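FKBP-type peptidyl-prolyl cis-trans isomerase FkpA (Escherichia coli, PDB 1Q6H) speeds protein folding in the periplasm by catalysing cis-trans isomerisation of peptidyl-proline bonds, and also acts as a chaperone. Local coordinates at residues Gly148-Ile151 with Glu155-Asn158; Pro175-Gly180 with Leu214-Glu219; Asp98-Gly103 with Pro195-Tyr200. All coordinates share one frame; numbering follows the deposited sequence.

Contact 1: residues Gly148-Ile151 with Glu155-Asn158; sequences GTLI and EFDN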
loop_
_atom_site.group_PDB
_atom_site.type_symbol
_atom_site.label_atom_id
_atom_site.label_comp_id
_atom_site.label_asym_id
_atom_site.label_seq_id
_atom_site.Cartn_x
_atom_site.Cartn_y
_atom_site.Cartn_z
ATOM N N GLY A 148 -26.582 18.885 12.012
ATOM C CA GLY A 148 -26.492 17.580 12.659
ATOM C C GLY A 148 -25.346 17.480 13.658
ATOM O O GLY A 148 -24.184 17.721 13.293
ATOM N N THR A 149 -25.665 17.168 14.919
ATOM C CA THR A 149 -24.660 17.012 15.962
ATOM C C THR A 149 -24.778 15.671 16.683
ATOM O O THR A 149 -25.849 15.075 16.757
ATOM C CB THR A 149 -24.768 18.096 17.045
ATOM O OG1 THR A 149 -26.079 18.081 17.606
ATOM C CG2 THR A 149 -24.618 19.512 16.486
ATOM N N LEU A 150 -23.658 15.226 17.231
ATOM C CA LEU A 150 -23.630 14.032 18.041
ATOM C C LEU A 150 -24.105 14.527 19.381
ATOM O O LEU A 150 -24.192 15.730 19.602
ATOM C CB LEU A 150 -22.242 13.408 18.130
ATOM C CG LEU A 150 -21.481 13.069 16.823
ATOM C CD1 LEU A 150 -20.038 12.553 17.117
ATOM C CD2 LEU A 150 -22.243 12.077 15.989
ATOM N N ILE A 151 -24.418 13.611 20.282
ATOM C CA ILE A 151 -24.996 14.030 21.536
ATOM C C ILE A 151 -24.016 14.849 22.339
ATOM O O ILE A 151 -24.426 15.549 23.229
ATOM C CB ILE A 151 -25.504 12.861 22.341
ATOM C CG1 ILE A 151 -24.364 11.877 22.656
ATOM C CG2 ILE A 151 -26.697 12.214 21.611
ATOM C CD1 ILE A 151 -24.759 10.789 23.671
ATOM N N GLU A 155 -20.557 18.778 15.816
ATOM C CA GLU A 155 -21.279 18.964 14.576
ATOM C C GLU A 155 -20.721 18.036 13.501
ATOM O O GLU A 155 -19.540 18.072 13.212
ATOM C CB GLU A 155 -21.144 20.424 14.176
ATOM C CG GLU A 155 -21.914 20.858 12.956
ATOM C CD GLU A 155 -21.813 22.354 12.752
ATOM O OE1 GLU A 155 -22.472 23.113 13.489
ATOM O OE2 GLU A 155 -21.051 22.770 11.876
ATOM N N PHE A 156 -21.553 17.180 12.919
ATOM C CA PHE A 156 -21.066 16.289 11.873
ATOM C C PHE A 156 -21.549 16.675 10.468
ATOM O O PHE A 156 -20.965 16.244 9.468
ATOM C CB PHE A 156 -21.386 14.835 12.192
ATOM C CG PHE A 156 -22.868 14.523 12.274
ATOM C CD1 PHE A 156 -23.600 14.267 11.131
ATOM C CD2 PHE A 156 -23.508 14.466 13.488
ATOM C CE1 PHE A 156 -24.932 13.979 11.202
ATOM C CE2 PHE A 156 -24.851 14.176 13.559
ATOM C CZ PHE A 156 -25.561 13.924 12.427
ATOM N N ASP A 157 -22.593 17.499 10.385
ATOM C CA ASP A 157 -23.111 17.945 9.087
ATOM C C ASP A 157 -23.907 19.225 9.311
ATOM O O ASP A 157 -24.591 19.358 10.335
ATOM C CB ASP A 157 -23.950 16.833 8.457
ATOM C CG ASP A 157 -24.337 17.103 6.999
ATOM O OD1 ASP A 157 -23.861 18.058 6.354
ATOM O OD2 ASP A 157 -25.223 16.253 6.475
ATOM N N ASN A 158 -23.811 20.172 8.378
ATOM C CA ASN A 158 -24.440 21.499 8.527
ATOM C C ASN A 158 -24.671 22.103 7.148
ATOM O O ASN A 158 -23.765 22.688 6.553
ATOM C CB ASN A 158 -23.530 22.406 9.359
ATOM C CG ASN A 158 -24.132 23.781 9.644
ATOM O OD1 ASN A 158 -25.012 24.263 8.936
ATOM N ND2 ASN A 158 -23.605 24.441 10.694
#
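One face of the F156 ring lies over the G148 peptide, and in the plane at its edge sits the backbone N of L150. G148 O stands off the centre of that face, toward the rim, 3.3 Å from F156 CD2. The alpha carbon of G148 lies over the same face, 4.1 Å from the ring centroid and 23° off the normal, a CH-pi contact. This is a beta hairpin carrying a classic beta bulge, in which F156 and D157 both stand opposite G148. The hairpin starts as an ordinary antiparallel pairing at T149 and E155, a non-hydrogen-bonded pair, and the register slips by one residue at the bulge. G148 O takes a 2.7 Å bond from F156 N and a longer, weak one from D157 N, while G148 N gives its hydrogen to D157 O. The phenyl ring reaches the opposite strand because CG stands between the backbone N and the carbonyl carbon (chi1 63°), which swings the ring back across the hairpin. L150 CD2 adds an apolar contact, meeting F156 CD2 obliquely at 3.7 Å. In relatives of this family the corresponding aromatic and acidic residues line the proline-binding pocket, and F156 and D157 probably do so too. The carboxylate of D157 turns away from G148: OD2 is hydrogen-bonded to Y146 OH, and OD1 forms a salt bridge with R162 NH1.

Contact 2: residues Pro175-Gly180 with Leu214-Glu219; sequences PGWTEG and LVFDVE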
loop_
_atom_site.group_PDB
_atom_site.type_symbol
_atom_site.label_atom_id
_atom_site.label_comp_id
_atom_site.label_asym_id
_atom_site.label_seq_id
_atom_site.Cartn_x
_atom_site.Cartn_y
_atom_site.Cartn_z
ATOM N N PRO A 175 -34.236 6.327 8.083
ATOM C CA PRO A 175 -35.618 6.217 8.546
ATOM C C PRO A 175 -36.036 7.325 9.516
ATOM O O PRO A 175 -37.182 7.760 9.539
ATOM C CB PRO A 175 -35.610 4.865 9.297
ATOM C CG PRO A 175 -34.506 4.125 8.790
ATOM C CD PRO A 175 -33.471 5.083 8.311
ATOM N N GLY A 176 -35.097 7.771 10.333
ATOM C CA GLY A 176 -35.396 8.816 11.290
ATOM C C GLY A 176 -35.857 10.099 10.600
ATOM O O GLY A 176 -36.715 10.811 11.120
ATOM N N TRP A 177 -35.251 10.402 9.448
ATOM C CA TRP A 177 -35.589 11.570 8.691
ATOM C C TRP A 177 -36.915 11.321 8.001
ATOM O O TRP A 177 -37.785 12.182 8.008
ATOM C CB TRP A 177 -34.503 11.930 7.665
ATOM C CG TRP A 177 -33.510 12.900 8.147
ATOM C CD1 TRP A 177 -32.420 12.639 8.900
ATOM C CD2 TRP A 177 -33.491 14.299 7.894
ATOM N NE1 TRP A 177 -31.715 13.795 9.144
ATOM C CE2 TRP A 177 -32.348 14.826 8.518
ATOM C CE3 TRP A 177 -34.344 15.169 7.230
ATOM C CZ2 TRP A 177 -32.033 16.175 8.487
ATOM C CZ3 TRP A 177 -34.032 16.500 7.187
ATOM C CH2 TRP A 177 -32.882 16.996 7.814
ATOM N N THR A 178 -37.033 10.167 7.363
ATOM C CA THR A 178 -38.257 9.799 6.675
ATOM C C THR A 178 -39.492 9.946 7.562
ATOM O O THR A 178 -40.484 10.530 7.158
ATOM C CB THR A 178 -38.164 8.358 6.201
ATOM O OG1 THR A 178 -37.063 8.213 5.291
ATOM C CG2 THR A 178 -39.415 7.985 5.393
ATOM N N GLU A 179 -39.423 9.392 8.761
ATOM C CA GLU A 179 -40.503 9.507 9.725
ATOM C C GLU A 179 -40.620 10.907 10.302
ATOM O O GLU A 179 -41.713 11.460 10.382
ATOM C CB GLU A 179 -40.227 8.559 10.888
ATOM C CG GLU A 179 -41.214 8.639 12.033
ATOM C CD GLU A 179 -40.821 7.736 13.194
ATOM O OE1 GLU A 179 -39.793 6.956 13.107
ATOM O OE2 GLU A 179 -41.552 7.802 14.200
ATOM N N GLY A 180 -39.506 11.445 10.757
ATOM C CA GLY A 180 -39.498 12.722 11.447
ATOM C C GLY A 180 -40.140 13.865 10.696
ATOM O O GLY A 180 -40.946 14.610 11.258
ATOM N N LEU A 214 -28.276 10.612 16.928
ATOM C CA LEU A 214 -28.023 11.820 16.153
ATOM C C LEU A 214 -29.010 12.927 16.511
ATOM O O LEU A 214 -30.206 12.671 16.580
ATOM C CB LEU A 214 -28.156 11.533 14.654
ATOM C CG LEU A 214 -27.365 10.347 14.100
ATOM C CD1 LEU A 214 -27.591 10.236 12.578
ATOM C CD2 LEU A 214 -25.886 10.485 14.469
ATOM N N VAL A 215 -28.510 14.156 16.658
ATOM C CA VAL A 215 -29.353 15.308 16.906
ATOM C C VAL A 215 -29.389 16.210 15.670
ATOM O O VAL A 215 -28.354 16.756 15.276
ATOM C CB VAL A 215 -28.824 16.139 18.063
ATOM C CG1 VAL A 215 -29.847 17.209 18.459
ATOM C CG2 VAL A 215 -28.503 15.232 19.272
ATOM N N PHE A 216 -30.562 16.332 15.048
ATOM C CA PHE A 216 -30.759 17.222 13.892
ATOM C C PHE A 216 -31.724 18.383 14.188
ATOM O O PHE A 216 -32.867 18.173 14.595
ATOM C CB PHE A 216 -31.350 16.478 12.694
ATOM C CG PHE A 216 -30.413 15.551 12.016
ATOM C CD1 PHE A 216 -29.537 16.009 11.055
ATOM C CD2 PHE A 216 -30.410 14.193 12.333
ATOM C CE1 PHE A 216 -28.666 15.128 10.431
ATOM C CE2 PHE A 216 -29.556 13.342 11.742
ATOM C CZ PHE A 216 -28.690 13.786 10.769
ATOM N N ASP A 217 -31.279 19.610 13.955
ATOM C CA ASP A 217 -32.178 20.782 13.965
ATOM C C ASP A 217 -32.530 21.023 12.514
ATOM O O ASP A 217 -31.653 21.389 11.727
ATOM C CB ASP A 217 -31.493 22.016 14.497
ATOM C CG ASP A 217 -31.250 21.946 15.966
ATOM O OD1 ASP A 217 -32.204 21.598 16.698
ATOM O OD2 ASP A 217 -30.138 22.232 16.464
ATOM N N VAL A 218 -33.791 20.819 12.154
ATOM C CA VAL A 218 -34.218 20.871 10.759
ATOM C C VAL A 218 -35.217 21.993 10.430
ATOM O O VAL A 218 -36.092 22.304 11.235
ATOM C CB VAL A 218 -34.853 19.567 10.394
ATOM C CG1 VAL A 218 -35.085 19.464 8.895
ATOM C CG2 VAL A 218 -33.962 18.418 10.856
ATOM N N GLU A 219 -35.053 22.607 9.257
ATOM C CA GLU A 219 -36.024 23.556 8.750
ATOM C C GLU A 219 -36.483 23.016 7.403
ATOM O O GLU A 219 -35.679 22.834 6.480
ATOM C CB GLU A 219 -35.449 24.954 8.569
ATOM C CG GLU A 219 -35.098 25.703 9.832
ATOM C CD GLU A 219 -34.605 27.124 9.531
ATOM O OE1 GLU A 219 -34.399 27.466 8.334
ATOM O OE2 GLU A 219 -34.437 27.892 10.497
#
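W177 and F216 are brought together by two first torsions of different quality. That of W177 (chi1 -93°) lies well away from a staggered value, which may imply mild strain, and with it the indole extends toward the strand. That of F216 is relaxed, its CG anti to the carbonyl carbon (chi1 -72°), and it offers a ring face to the incoming indole. The result is a T-shaped stack: the edge of the five-membered ring points into the phenyl face, with centroids 4.4 Å apart and planes at 76°. W177 NE1 sits over the centre of the F216 ring, 3.2 Å above its plane. Farther along the indole, CZ2 comes within 3.6 Å of F216 CD1 at the rim.

In the FKBP fold a short helix packs against the curved antiparallel sheet, and a tryptophan from that helix typically forms the floor of the proline pocket; W177 probably has that part here. Its six-membered ring ends against V218, whose two methyls both meet the far corner from one side of the indole plane, CG1 and CG2 each 3.5 Å from W177 CH2. The valine approaches from the direction opposite to the indole, obliquely to its plane. Other aromatic rings continue the cluster: Y146 meets W177 edge-to-face, F168 packs against it with planes steeply inclined, and F216 in turn meets the ring of F156 at about a right angle.

Contact 3: residues Asp98-Gly103 with Pro195-Tyr200; sequences DNEAKG and PPELAY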
loop_
_atom_site.group_PDB
_atom_site.type_symbol
_atom_site.label_atom_id
_atom_site.label_comp_id
_atom_site.label_asym_id
_atom_site.label_seq_id
_atom_site.Cartn_x
_atom_site.Cartn_y
_atom_site.Cartn_z
ATOM N N ASP A 98 -20.878 1.588 24.601
ATOM C CA ASP A 98 -20.838 2.838 25.340
ATOM C C ASP A 98 -21.771 3.878 24.700
ATOM O O ASP A 98 -22.549 4.535 25.389
ATOM C CB ASP A 98 -19.400 3.380 25.396
ATOM C CG ASP A 98 -18.483 2.538 26.273
ATOM O OD1 ASP A 98 -19.000 1.671 27.002
ATOM O OD2 ASP A 98 -17.231 2.668 26.305
ATOM N N ASN A 99 -21.718 3.993 23.380
ATOM C CA ASN A 99 -22.526 4.980 22.691
ATOM C C ASN A 99 -23.999 4.630 22.786
ATOM O O ASN A 99 -24.828 5.534 22.966
ATOM C CB ASN A 99 -22.070 5.161 21.236
ATOM C CG ASN A 99 -20.716 5.885 21.133
ATOM O OD1 ASN A 99 -20.286 6.555 22.061
ATOM N ND2 ASN A 99 -20.043 5.725 20.009
ATOM N N GLU A 100 -24.332 3.336 22.680
ATOM C CA GLU A 100 -25.714 2.918 22.838
ATOM C C GLU A 100 -26.208 3.340 24.230
ATOM O O GLU A 100 -27.322 3.800 24.369
ATOM C CB GLU A 100 -25.858 1.404 22.657
ATOM C CG GLU A 100 -27.291 0.846 22.672
ATOM C CD GLU A 100 -27.980 0.880 21.307
ATOM O OE1 GLU A 100 -27.332 1.256 20.296
ATOM O OE2 GLU A 100 -29.181 0.533 21.241
ATOM N N ALA A 101 -25.391 3.154 25.263
ATOM C CA ALA A 101 -25.842 3.495 26.605
ATOM C C ALA A 101 -25.984 5.010 26.762
ATOM O O ALA A 101 -27.004 5.468 27.212
ATOM C CB ALA A 101 -24.936 2.900 27.671
ATOM N N LYS A 102 -24.983 5.781 26.345
ATOM C CA LYS A 102 -25.034 7.238 26.492
ATOM C C LYS A 102 -26.197 7.853 25.710
ATOM O O LYS A 102 -26.875 8.752 26.198
ATOM C CB LYS A 102 -23.744 7.881 26.000
ATOM C CG LYS A 102 -22.532 7.720 26.872
ATOM C CD LYS A 102 -21.290 7.788 25.959
ATOM C CE LYS A 102 -20.087 8.350 26.633
ATOM N NZ LYS A 102 -18.903 8.187 25.719
ATOM N N GLY A 103 -26.410 7.375 24.496
ATOM C CA GLY A 103 -27.487 7.845 23.656
ATOM C C GLY A 103 -28.872 7.563 24.217
ATOM O O GLY A 103 -29.781 8.395 24.137
ATOM N N PRO A 195 -32.404 7.614 17.340
ATOM C CA PRO A 195 -31.654 6.420 17.801
ATOM C C PRO A 195 -30.862 5.784 16.643
ATOM O O PRO A 195 -31.332 5.867 15.502
ATOM C CB PRO A 195 -32.742 5.441 18.230
ATOM C CG PRO A 195 -34.016 6.029 17.917
ATOM C CD PRO A 195 -33.862 7.411 17.368
ATOM N N PRO A 196 -29.716 5.147 16.933
ATOM C CA PRO A 196 -28.887 4.510 15.911
ATOM C C PRO A 196 -29.623 3.516 15.039
ATOM O O PRO A 196 -29.336 3.411 13.835
ATOM C CB PRO A 196 -27.798 3.778 16.703
ATOM C CG PRO A 196 -28.042 4.016 18.151
ATOM C CD PRO A 196 -29.177 4.973 18.295
ATOM N N GLU A 197 -30.603 2.837 15.633
ATOM C CA GLU A 197 -31.448 1.903 14.925
ATOM C C GLU A 197 -32.217 2.557 13.757
ATOM O O GLU A 197 -32.586 1.870 12.798
ATOM C CB GLU A 197 -32.441 1.261 15.921
ATOM C CG GLU A 197 -31.808 0.349 16.978
ATOM C CD GLU A 197 -31.048 1.073 18.116
ATOM O OE1 GLU A 197 -31.348 2.260 18.433
ATOM O OE2 GLU A 197 -30.090 0.439 18.667
ATOM N N LEU A 198 -32.484 3.865 13.844
ATOM C CA LEU A 198 -33.170 4.597 12.766
ATOM C C LEU A 198 -32.183 5.517 12.009
ATOM O O LEU A 198 -32.596 6.404 11.277
ATOM C CB LEU A 198 -34.311 5.486 13.328
ATOM C CG LEU A 198 -35.355 4.708 14.125
ATOM C CD1 LEU A 198 -36.377 5.619 14.914
ATOM C CD2 LEU A 198 -36.072 3.733 13.193
ATOM N N ALA A 199 -30.898 5.299 12.221
ATOM C CA ALA A 199 -29.847 6.081 11.592
ATOM C C ALA A 199 -28.769 5.166 10.988
ATOM O O ALA A 199 -29.076 4.400 10.083
ATOM C CB ALA A 199 -29.255 7.039 12.588
ATOM N N TYR A 200 -27.525 5.225 11.476
ATOM C CA TYR A 200 -26.433 4.423 10.870
ATOM C C TYR A 200 -26.053 3.201 11.683
ATOM O O TYR A 200 -25.094 2.497 11.347
ATOM C CB TYR A 200 -25.204 5.296 10.601
ATOM C CG TYR A 200 -25.588 6.441 9.692
ATOM C CD1 TYR A 200 -25.773 6.233 8.335
ATOM C CD2 TYR A 200 -25.848 7.698 10.210
ATOM C CE1 TYR A 200 -26.186 7.253 7.509
ATOM C CE2 TYR A 200 -26.271 8.738 9.392
ATOM C CZ TYR A 200 -26.442 8.503 8.034
ATOM O OH TYR A 200 -26.830 9.538 7.204
#
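E100 reaches from the long helix 70-112 toward P196 and E197, and its side chain can be followed outward atom by atom. CB and CG make no approach to the opposite segment within 4.2 Å; they serve as the arm. CG is anti to the backbone N (chi1 -175°), and the chain then bends at chi2 (86°), which turns the carboxylate toward the loop. CD lies 3.4 Å from E197 OE2. Beyond it the two oxygens divide the work. OE1 rests against the proline ring, 3.6 Å from P196 CG, while OE2 comes to 2.7 Å from E197 OE2. The second glutamate arrives from the opposite direction, also bent at chi2, and the two carboxylate planes are turned almost perpendicular (88°), with a single oxygen of E197 facing both oxygens of E100. Two acids this close would repel each other if both were charged, and the distance is consistent with a raised pKa for one of them. Replacing E100 with an alanine would remove the whole carboxylate, probably leaving E197 OE2 without its acidic neighbour and uncovering CG of P196. The loop side is itself ordered: P195-Y200 contains a short 3-10 turn, with L198 N bonded to P195 O and A199 N to P196 O.

The contact is a small join, 100 Å² in all, between the N-terminal domain and the FKBP domain. R107, farther along the same helix, packs on P195 and P196, and N99 ND2 is hydrogen-bonded to P210 O, farther along the same connection as P195-Y200. From the turn, L198 packs on P175 and E179 of helix 175-180, its backbone hydrogen-bonded to G176, and A199 and Y200 lean on L214 of strand 214-223.

From the N terminus, the first segment met is 98-103, on the long helix, and its partner comes only after 91 intervening residues, at 195-200. Within that loop lies contact 1, a tight hairpin that closes over three residues between 148-151 and 155-158. Contact 2 opens later at 175-180, still inside the loop of contact 3, but closes at 214-219, beyond it, so that contacts 2 and 3 cross while contacts 1 and 2 follow in series. Strands 141-150 and 214-223 are sheet neighbours, joining contacts 1 and 2 through T149 and V215. Contact 3 ties the FKBP domain to the long helix 70-112 of the N-terminal domain, with I151 also touching that helix.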